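Local coordinates for phenylacetic acid degradation protein PaaI (Thermus thermophilus HB8, PDB 1WLU) that is a hot dog fold thioesterase of phenylacetic acid degradation that probably hydrolyses acyl-CoA thioesters, at the interface of chains A and B. Numbering follows the deposited sequence. Chains: chain A/B, phenylacetic acid degradation protein PaaI.

The interface of chains A and B. Residues chain A 40-41, 44, 68, 70; chain B 44, 48, 64-66.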
loop_
_atom_site.group_PDB
_atom_site.type_symbol
_atom_site.label_atom_id
_atom_site.label_comp_id
_atom_site.label_asym_id
_atom_site.label_seq_id
_atom_site.Cartn_x
_atom_site.Cartn_y
_atom_site.Cartn_z
ATOM N N GLY A 40 -5.756 13.505 8.285
ATOM C CA GLY A 40 -4.919 12.662 7.449
ATOM C C GLY A 40 -4.883 13.149 6.014
ATOM O O GLY A 40 -3.884 12.975 5.310
ATOM N N GLY A 41 -5.982 13.755 5.578
ATOM C CA GLY A 41 -6.070 14.268 4.224
ATOM C C GLY A 41 -5.180 15.474 3.999
ATOM O O GLY A 41 -4.728 15.716 2.880
ATOM N N TYR A 44 -1.650 14.014 3.807
ATOM C CA TYR A 44 -1.527 13.317 2.537
ATOM C C TYR A 44 -1.426 14.327 1.395
ATOM O O TYR A 44 -0.602 14.170 0.497
ATOM C CB TYR A 44 -2.720 12.385 2.307
ATOM C CG TYR A 44 -2.664 11.635 0.990
ATOM C CD1 TYR A 44 -3.089 12.232 -0.199
ATOM C CD2 TYR A 44 -2.175 10.332 0.934
ATOM C CE1 TYR A 44 -3.028 11.546 -1.412
ATOM C CE2 TYR A 44 -2.107 9.639 -0.267
ATOM C CZ TYR A 44 -2.536 10.248 -1.434
ATOM O OH TYR A 44 -2.480 9.546 -2.619
ATOM N N MET A 68 0.289 5.746 2.458
ATOM C CA MET A 68 0.601 6.734 3.474
ATOM C C MET A 68 0.635 6.034 4.829
ATOM O O MET A 68 -0.368 5.459 5.261
ATOM C CB MET A 68 -0.465 7.834 3.480
ATOM C CG MET A 68 -0.191 8.964 4.451
ATOM S SD MET A 68 1.158 10.027 3.919
ATOM C CE MET A 68 0.863 11.458 4.971
ATOM N N TYR A 70 1.238 6.627 8.783
ATOM C CA TYR A 70 1.234 7.676 9.805
ATOM C C TYR A 70 1.935 7.239 11.083
ATOM O O TYR A 70 1.618 6.184 11.635
ATOM C CB TYR A 70 -0.211 8.057 10.124
ATOM C CG TYR A 70 -0.971 8.628 8.949
ATOM C CD1 TYR A 70 -0.981 9.997 8.697
ATOM C CD2 TYR A 70 -1.685 7.796 8.089
ATOM C CE1 TYR A 70 -1.688 10.526 7.622
ATOM C CE2 TYR A 70 -2.392 8.314 7.010
ATOM C CZ TYR A 70 -2.390 9.680 6.784
ATOM O OH TYR A 70 -3.095 10.209 5.731
ATOM N N TYR B 44 -8.377 11.864 -1.636
ATOM C CA TYR B 44 -7.930 11.089 -0.489
ATOM C C TYR B 44 -8.617 11.592 0.779
ATOM O O TYR B 44 -9.072 10.796 1.597
ATOM C CB TYR B 44 -6.410 11.177 -0.330
ATOM C CG TYR B 44 -5.875 10.402 0.859
ATOM C CD1 TYR B 44 -5.894 10.949 2.144
ATOM C CD2 TYR B 44 -5.361 9.117 0.698
ATOM C CE1 TYR B 44 -5.411 10.233 3.239
ATOM C CE2 TYR B 44 -4.880 8.393 1.781
ATOM C CZ TYR B 44 -4.904 8.954 3.046
ATOM O OH TYR B 44 -4.410 8.234 4.111
ATOM N N ASP B 48 -10.585 9.286 3.230
ATOM C CA ASP B 48 -10.077 9.226 4.592
ATOM C C ASP B 48 -11.139 9.643 5.603
ATOM O O ASP B 48 -11.194 9.105 6.709
ATOM C CB ASP B 48 -8.854 10.132 4.732
ATOM C CG ASP B 48 -8.186 9.994 6.076
ATOM O OD1 ASP B 48 -7.670 8.897 6.366
ATOM O OD2 ASP B 48 -8.180 10.974 6.846
ATOM N N LEU B 64 -3.131 3.938 10.572
ATOM C CA LEU B 64 -1.773 3.417 10.587
ATOM C C LEU B 64 -1.261 3.477 9.149
ATOM O O LEU B 64 -0.336 4.226 8.845
ATOM C CB LEU B 64 -1.734 1.967 11.084
ATOM C CG LEU B 64 -1.925 1.726 12.585
ATOM C CD1 LEU B 64 -1.932 0.230 12.855
ATOM C CD2 LEU B 64 -0.810 2.406 13.370
ATOM N N SER B 65 -1.888 2.702 8.266
ATOM C CA SER B 65 -1.488 2.646 6.862
ATOM C C SER B 65 -2.683 2.695 5.924
ATOM O O SER B 65 -3.660 1.972 6.115
ATOM C CB SER B 65 -0.709 1.359 6.596
ATOM O OG SER B 65 -0.258 1.315 5.253
ATOM N N CYS B 66 -2.590 3.540 4.901
ATOM C CA CYS B 66 -3.662 3.681 3.924
ATOM C C CYS B 66 -3.120 3.659 2.506
ATOM O O CYS B 66 -2.052 4.209 2.229
ATOM C CB CYS B 66 -4.413 4.991 4.149
ATOM S SG CYS B 66 -5.082 5.152 5.814
HETATM O O HOH W 1 1.819 3.469 11.067
#
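The rings of A:Tyr44 and B:Tyr44 lie face to face across the two-fold axis, centroids 3.8 Å apart and planes within 2° of parallel. CD2 of each sits over the centre of the other ring, while each CB rests near the partner's CD1, so the two side chains cross obliquely rather than eclipse. In both copies CG is anti to the backbone N (chi1 179°), which carries the ring away from its helix towards the axis. Beyond the stack, B:Tyr44 meets A:Tyr70 tip to tip: the phenol oxygens, B:Tyr44 OH and A:Tyr70 OH, are hydrogen-bonded at 2.9 Å. A:Tyr70 OH also donates to A:Gly40 O at 2.9 Å, approaching from above the carbonyl plane. Two polar partners thus hold this phenol oxygen, one across the interface and one at the start of its own helix 40-56. A phenylalanine in place of B:Tyr44 could keep the stack but would probably leave A:Tyr70 OH without its partner across the interface. A:Tyr70 belongs to the CoA-binding site, so this junction probably borders the active site, though no CoA is bound here. The carboxylate of B:Asp48, likely the catalytic one, faces the same helix start, its OD2 3.8 Å from A:Gly41 N. The A:Tyr70 ring is anchored at its other end by the backbone, where A:Tyr70 N donates to B:Leu64 O at 2.9 Å. Next along the strands, A:Met68 N binds B:Cys66 O (2.8 Å), and B:Cys66 N returns a bond to A:Met68 O (3.0 Å). Water 1 links A:Tyr70 O to B:Leu64 O. Strands 61-70 of the two subunits thus pair antiparallel, edge to edge, joining the sheets of the hot dog dimer, while helices 40-56 bring the stacked tyrosines together beside them.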